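Long-range contacts in iodotyrosine deiodinase (Thermotoga neapolitana DSM 4359, PDB 6PZ0), which catalyses the FMN-dependent reductive dehalogenation of halotyrosines, releasing iodide from mono- and diiodotyrosine with NADPH as the electron source: residues G134-T139 with I161-Y166; V63-E68 with F88-P93. All coordinates share one frame; numbering follows the deposited sequence. Where two conformers were deposited one is given.

In the fold
Contact 1 lies near the centre of the chain, and contact 2 lies further out, their centres about 14 Å apart. They are in series along the sequence, and the active site brings them together. Residues 134-139 carry one end of contact 1 to the flavin, while contact 2 supplies Glu68 and Lys92 to the amino and carboxylate groups of the bound tyrosine. Tyr138 joins the two: its OH lies 2.6 Å from Glu68 OE2, a probable hydrogen bond, and 3.4 Å from Cys64 CB. Tyr72 of the same chain and Met41 of the second subunit add further hydrogen bonds to the ligand, so the pocket draws on both chains of the homodimer.

Contact 1 of 2, residues G134-T139 with I161-Y166; sequences GSVPYT and ILPVGY. With FMN (flavin mononucleotide), chain C; TYR (tyrosine), chain D.
Ile161 and Tyr138 form an antiparallel hydrogen-bonded pair. Ile161 N donates to Tyr138 O at 3.0 Å, in the carbonyl plane, and Tyr138 N returns a bond of 2.8 Å to Ile161 O. Tyr138 CG is anti to the backbone N (chi1 175°), which sets the ring alongside Ile161, with CD2 4.0 Å from Ile161 CB. At another part of its edge, CE1 comes 3.4 Å from OXT of the bound tyrosine. The Tyr138 hydroxyl is hydrogen-bonded to Glu68. Replacing Tyr138 by an alanine is likely to open a gap beside Ile161 and leave Glu68 without its hydroxyl partner. Next, Leu162 puts its CD2 branch 3.6 Å from Pro137 CA. Pro163 meets Val136, its CD 3.8 Å from CG1. The CA-H of Val164 points at Gly134 O. Gly165 O then accepts from Gly134 N at 2.8 Å, nearly head-on to the carbonyl; the return bond is weak. Strand 134-135 is thereby paired with strand 156-165 at the border of this chain's antiparallel sheet. Beyond it the chain runs on to the flavin, where Thr139 N donates to FMN O4 at 3.2 Å. This is the chain's sheet edge and FMN site of the nitroreductase fold.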
# COMPACT_ATOMS: atom_id res chain seq x y z
N GLY A 134 1.00 16.78 -6.95
CA GLY A 134 -0.15 16.42 -6.16
C GLY A 134 -0.88 15.27 -6.84
O GLY A 134 -0.74 15.06 -8.04
N SER A 135 -1.66 14.55 -6.06
CA SER A 135 -2.48 13.51 -6.64
C SER A 135 -3.63 13.14 -5.72
O SER A 135 -3.82 13.72 -4.64
CB SER A 135 -1.67 12.26 -6.97
OG SER A 135 -2.42 11.39 -7.80
N VAL A 136 -4.44 12.23 -6.19
CA VAL A 136 -5.55 11.69 -5.41
C VAL A 136 -5.77 10.26 -5.90
O VAL A 136 -5.78 10.03 -7.10
CB VAL A 136 -6.87 12.52 -5.52
CG1 VAL A 136 -7.26 12.79 -6.94
CG2 VAL A 136 -7.99 11.79 -4.81
N PRO A 137 -5.87 9.29 -4.98
CA PRO A 137 -6.17 7.93 -5.43
C PRO A 137 -7.61 7.87 -5.82
O PRO A 137 -8.48 7.78 -4.96
CB PRO A 137 -5.88 7.08 -4.20
CG PRO A 137 -5.06 7.93 -3.30
CD PRO A 137 -5.50 9.32 -3.56
N TYR A 138 -7.87 8.00 -7.10
CA TYR A 138 -9.25 8.07 -7.54
C TYR A 138 -9.74 6.68 -7.92
O TYR A 138 -9.14 6.01 -8.75
CB TYR A 138 -9.40 9.05 -8.71
CG TYR A 138 -10.81 8.99 -9.19
CD1 TYR A 138 -11.86 9.35 -8.35
CD2 TYR A 138 -11.10 8.52 -10.45
CE1 TYR A 138 -13.17 9.26 -8.79
CE2 TYR A 138 -12.39 8.41 -10.89
CZ TYR A 138 -13.43 8.79 -10.05
OH TYR A 138 -14.72 8.67 -10.47
N THR A 139 -10.84 6.28 -7.30
CA THR A 139 -11.38 4.95 -7.48
C THR A 139 -12.86 5.06 -7.82
O THR A 139 -13.69 5.14 -6.93
CB THR A 139 -11.20 4.10 -6.20
OG1 THR A 139 -11.83 4.76 -5.10
CG2 THR A 139 -9.72 3.93 -5.87
N ILE A 161 -6.81 5.30 -10.42
CA ILE A 161 -6.47 6.42 -11.27
C ILE A 161 -5.86 7.51 -10.41
O ILE A 161 -6.51 8.00 -9.50
CB ILE A 161 -7.72 6.95 -12.00
CG1 ILE A 161 -8.27 5.85 -12.90
CG2 ILE A 161 -7.39 8.22 -12.82
CD1 ILE A 161 -9.66 6.14 -13.38
N LEU A 162 -4.61 7.86 -10.69
CA LEU A 162 -3.91 8.92 -9.98
C LEU A 162 -3.73 10.11 -10.89
O LEU A 162 -2.79 10.14 -11.66
CB LEU A 162 -2.54 8.44 -9.48
CG LEU A 162 -2.55 7.33 -8.45
CD1 LEU A 162 -1.15 6.78 -8.26
CD2 LEU A 162 -3.04 7.89 -7.14
N PRO A 163 -4.65 11.07 -10.84
CA PRO A 163 -4.39 12.33 -11.54
C PRO A 163 -3.15 12.94 -10.92
O PRO A 163 -3.04 12.92 -9.70
CB PRO A 163 -5.65 13.18 -11.25
CG PRO A 163 -6.67 12.19 -10.70
CD PRO A 163 -5.87 11.14 -10.02
N VAL A 164 -2.23 13.44 -11.72
CA VAL A 164 -0.98 13.99 -11.24
C VAL A 164 -0.73 15.31 -11.92
O VAL A 164 -0.88 15.43 -13.13
CB VAL A 164 0.19 13.04 -11.51
CG1 VAL A 164 1.49 13.67 -11.10
CG2 VAL A 164 -0.01 11.75 -10.75
N GLY A 165 -0.37 16.31 -11.14
CA GLY A 165 -0.07 17.61 -11.68
C GLY A 165 0.45 18.50 -10.59
O GLY A 165 0.62 18.07 -9.45
N TYR A 166 0.70 19.74 -10.95
CA TYR A 166 1.04 20.73 -9.95
C TYR A 166 -0.23 21.11 -9.19
O TYR A 166 -1.26 21.40 -9.79
CB TYR A 166 1.64 21.98 -10.57
CG TYR A 166 2.96 21.77 -11.23
CD1 TYR A 166 4.06 21.30 -10.50
CD2 TYR A 166 3.14 22.07 -12.58
CE1 TYR A 166 5.29 21.12 -11.11
CE2 TYR A 166 4.36 21.89 -13.18
CZ TYR A 166 5.43 21.42 -12.44
OH TYR A 166 6.65 21.25 -13.05
N1 FMN C . -10.77 10.70 -3.18
C2 FMN C . -11.73 11.03 -4.07
O2 FMN C . -12.01 12.20 -4.24
N3 FMN C . -12.37 10.05 -4.76
C4 FMN C . -12.06 8.72 -4.60
O4 FMN C . -12.67 7.87 -5.25
C4A FMN C . -11.07 8.38 -3.68
N5 FMN C . -10.73 7.06 -3.48
C5A FMN C . -9.72 6.73 -2.60
C6 FMN C . -9.39 5.40 -2.43
C7 FMN C . -8.38 5.04 -1.55
C7M FMN C . -8.03 3.58 -1.40
C8 FMN C . -7.72 6.04 -0.84
C8M FMN C . -6.61 5.64 0.09
C9 FMN C . -8.05 7.38 -1.00
C9A FMN C . -9.07 7.74 -1.88
N10 FMN C . -9.44 9.09 -2.05
C10 FMN C . -10.42 9.39 -2.99
C1' FMN C . -8.76 10.19 -1.31
C2' FMN C . -9.29 10.26 0.14
O2' FMN C . -10.56 10.90 0.19
C3' FMN C . -8.29 10.98 1.04
O3' FMN C . -7.14 10.18 1.10
C4' FMN C . -8.81 11.25 2.46
O4' FMN C . -9.89 12.15 2.38
C5' FMN C . -7.73 11.87 3.31
O5' FMN C . -7.27 13.03 2.66
P FMN C . -6.14 13.91 3.33
O1P FMN C . -5.97 15.17 2.46
O2P FMN C . -4.85 13.14 3.35
O3P FMN C . -6.54 14.24 4.76
N TYR D . -15.38 7.74 -5.70
CA TYR D . -16.36 8.72 -5.23
C TYR D . -15.90 10.14 -5.52
O TYR D . -16.64 11.11 -5.28
CB TYR D . -16.62 8.54 -3.73
CG TYR D . -15.41 8.62 -2.82
CD1 TYR D . -14.84 9.84 -2.51
CD2 TYR D . -14.88 7.48 -2.24
CE1 TYR D . -13.74 9.92 -1.66
CE2 TYR D . -13.79 7.55 -1.37
CZ TYR D . -13.23 8.77 -1.10
OH TYR D . -12.14 8.83 -0.26
OXT TYR D . -14.77 10.34 -6.00

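Contact 2 of 2, residues V63-E68 with F88-P93; sequences VCERSE and FTWRKP. With TYR (tyrosine), chain D.
Glu68 and Trp90 mark the closest backbone approach, CA to CA 4.8 Å, where the irregular segment 88-93 meets one side of helix 54-74. The helix and loop together form the part of the pocket that grips the amino acid end of the substrate. In iodotyrosine deiodinases this region probably acts as the active-site lid.

Glu65 ties the loop to the helix. Its chain is extended beyond CG, so the carboxylate reaches past Trp90 to the backbone of Lys92. Lys92 N donates to Glu65 OE2 at 2.8 Å, almost straight at 171°, and uses the anti lone pair of that oxygen. The same OE2 also forms a salt bridge with Arg61 on the helix. Two groups thus hold one oxygen, which should limit rotation of the carboxylate.

Trp90 packs through its edge and its CB. Glu65 CB lies in the plane of the indole, 4.0 Å from CE3. Trp90 CB rests against Glu68 CB at 3.6 Å. One face of the indole is covered by the side chain of Arg91, whose CG sits over the ring centre. The guanidinium follows, with CZ2 of the indole over one of its faces.

Glu68 and Lys92 take the two charged groups at the amino acid end of the bound tyrosine, its amino and its carboxylate group. The ligand N donates to Glu68 OE2 at 2.8 Å, an oxygen also bonded to the hydroxyl of Tyr138. Both side chains are bent, Lys92 at chi2 -59°, and they cross at about a right angle with CG of Glu68 near CE of Lys92. The bend turns the ammonium back toward its own loop. There Lys92 NZ is pinned between two acceptors, 2.7 Å from the ligand carboxylate O and 2.7 Å from Thr89 O.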
# COMPACT_ATOMS: atom_id res chain seq x y z
N VAL A 63 -16.87 8.53 -18.48
CA VAL A 63 -17.22 7.20 -17.97
C VAL A 63 -17.26 7.15 -16.45
O VAL A 63 -18.18 6.58 -15.85
CB VAL A 63 -16.23 6.16 -18.52
CG1 VAL A 63 -16.26 4.87 -17.74
CG2 VAL A 63 -16.56 5.91 -19.98
N CYS A 64 -16.26 7.75 -15.81
CA CYS A 64 -16.21 7.79 -14.35
C CYS A 64 -17.36 8.59 -13.76
O CYS A 64 -17.98 8.18 -12.79
CB CYS A 64 -14.90 8.37 -13.88
SG CYS A 64 -13.56 7.22 -14.23
N GLU A 65 -17.63 9.74 -14.36
CA GLU A 65 -18.69 10.61 -13.90
C GLU A 65 -20.02 9.89 -13.98
O GLU A 65 -20.83 9.97 -13.06
CB GLU A 65 -18.72 11.90 -14.70
CG GLU A 65 -17.66 12.86 -14.26
CD GLU A 65 -17.72 14.18 -14.96
OE1 GLU A 65 -18.41 14.29 -16.02
OE2 GLU A 65 -17.07 15.11 -14.45
N ARG A 66 -20.23 9.16 -15.07
CA ARG A 66 -21.50 8.45 -15.23
C ARG A 66 -21.63 7.43 -14.11
O ARG A 66 -22.67 7.33 -13.45
CB ARG A 66 -21.58 7.77 -16.59
CG ARG A 66 -22.68 6.72 -16.68
CD ARG A 66 -24.02 7.37 -16.55
NE ARG A 66 -24.57 7.29 -15.20
CZ ARG A 66 -25.73 7.84 -14.85
NH1 ARG A 66 -26.45 8.50 -15.75
NH2 ARG A 66 -26.18 7.73 -13.60
N SER A 67 -20.56 6.68 -13.91
CA SER A 67 -20.50 5.65 -12.88
C SER A 67 -20.75 6.28 -11.50
O SER A 67 -21.51 5.73 -10.71
CB SER A 67 -19.15 4.93 -12.92
OG SER A 67 -19.10 3.82 -12.03
N GLU A 68 -20.10 7.42 -11.25
CA GLU A 68 -20.23 8.14 -10.00
C GLU A 68 -21.64 8.65 -9.81
O GLU A 68 -22.20 8.59 -8.72
CB GLU A 68 -19.26 9.32 -9.94
CG GLU A 68 -17.79 8.93 -9.86
CD GLU A 68 -17.38 8.27 -8.56
OE1 GLU A 68 -18.26 7.92 -7.73
OE2 GLU A 68 -16.15 8.10 -8.40
N PHE A 88 -18.93 16.46 -1.64
CA PHE A 88 -18.51 15.74 -2.84
C PHE A 88 -19.69 15.60 -3.80
O PHE A 88 -20.84 15.48 -3.36
CB PHE A 88 -18.01 14.34 -2.48
CG PHE A 88 -16.60 14.30 -1.94
CD1 PHE A 88 -16.29 14.77 -0.68
CD2 PHE A 88 -15.59 13.77 -2.72
CE1 PHE A 88 -14.99 14.72 -0.20
CE2 PHE A 88 -14.30 13.72 -2.24
CZ PHE A 88 -13.99 14.20 -0.99
N THR A 89 -19.42 15.55 -5.10
CA THR A 89 -20.46 15.11 -6.04
C THR A 89 -19.84 14.21 -7.08
O THR A 89 -18.66 13.92 -7.01
CB THR A 89 -21.16 16.28 -6.75
OG1 THR A 89 -20.32 16.78 -7.80
CG2 THR A 89 -21.48 17.39 -5.78
N TRP A 90 -20.64 13.80 -8.05
CA TRP A 90 -20.18 12.85 -9.07
C TRP A 90 -19.29 13.45 -10.14
O TRP A 90 -18.64 12.71 -10.90
CB TRP A 90 -21.40 12.21 -9.74
CG TRP A 90 -22.41 13.21 -10.26
CD1 TRP A 90 -23.45 13.77 -9.57
CD2 TRP A 90 -22.47 13.76 -11.58
NE1 TRP A 90 -24.15 14.63 -10.38
CE2 TRP A 90 -23.57 14.65 -11.62
CE3 TRP A 90 -21.71 13.59 -12.73
CZ2 TRP A 90 -23.92 15.36 -12.75
CZ3 TRP A 90 -22.06 14.30 -13.87
CH2 TRP A 90 -23.15 15.17 -13.87
N ARG A 91 -19.27 14.77 -10.21
CA ARG A 91 -18.47 15.49 -11.19
C ARG A 91 -17.00 15.35 -10.83
O ARG A 91 -16.64 15.51 -9.66
CB ARG A 91 -18.87 16.97 -11.21
CG ARG A 91 -20.36 17.17 -11.58
CD ARG A 91 -20.92 18.51 -11.11
NE ARG A 91 -22.37 18.60 -11.39
CZ ARG A 91 -23.33 18.22 -10.54
NH1 ARG A 91 -23.02 17.71 -9.35
NH2 ARG A 91 -24.61 18.35 -10.89
N LYS A 92 -16.17 15.05 -11.82
CA LYS A 92 -14.74 14.82 -11.60
C LYS A 92 -13.91 15.60 -12.58
O LYS A 92 -13.22 15.02 -13.43
CB LYS A 92 -14.42 13.34 -11.71
CG LYS A 92 -15.20 12.46 -10.75
CD LYS A 92 -14.97 12.84 -9.26
CE LYS A 92 -16.05 12.32 -8.36
NZ LYS A 92 -16.09 13.07 -7.02
N PRO A 93 -13.95 16.93 -12.46
CA PRO A 93 -13.21 17.80 -13.38
C PRO A 93 -11.71 17.55 -13.35
O PRO A 93 -11.06 17.83 -14.36
CB PRO A 93 -13.55 19.21 -12.88
CG PRO A 93 -14.01 19.03 -11.47
CD PRO A 93 -14.65 17.69 -11.41
N TYR D . -15.38 7.74 -5.70
CA TYR D . -16.36 8.72 -5.23
C TYR D . -15.90 10.14 -5.52
O TYR D . -16.64 11.11 -5.28
CB TYR D . -16.62 8.54 -3.73
CG TYR D . -15.41 8.62 -2.82
CD1 TYR D . -14.84 9.84 -2.51
CD2 TYR D . -14.88 7.48 -2.24
CE1 TYR D . -13.74 9.92 -1.66
CE2 TYR D . -13.79 7.55 -1.37
CZ TYR D . -13.23 8.77 -1.10
OH TYR D . -12.14 8.83 -0.26
OXT TYR D . -14.77 10.34 -6.00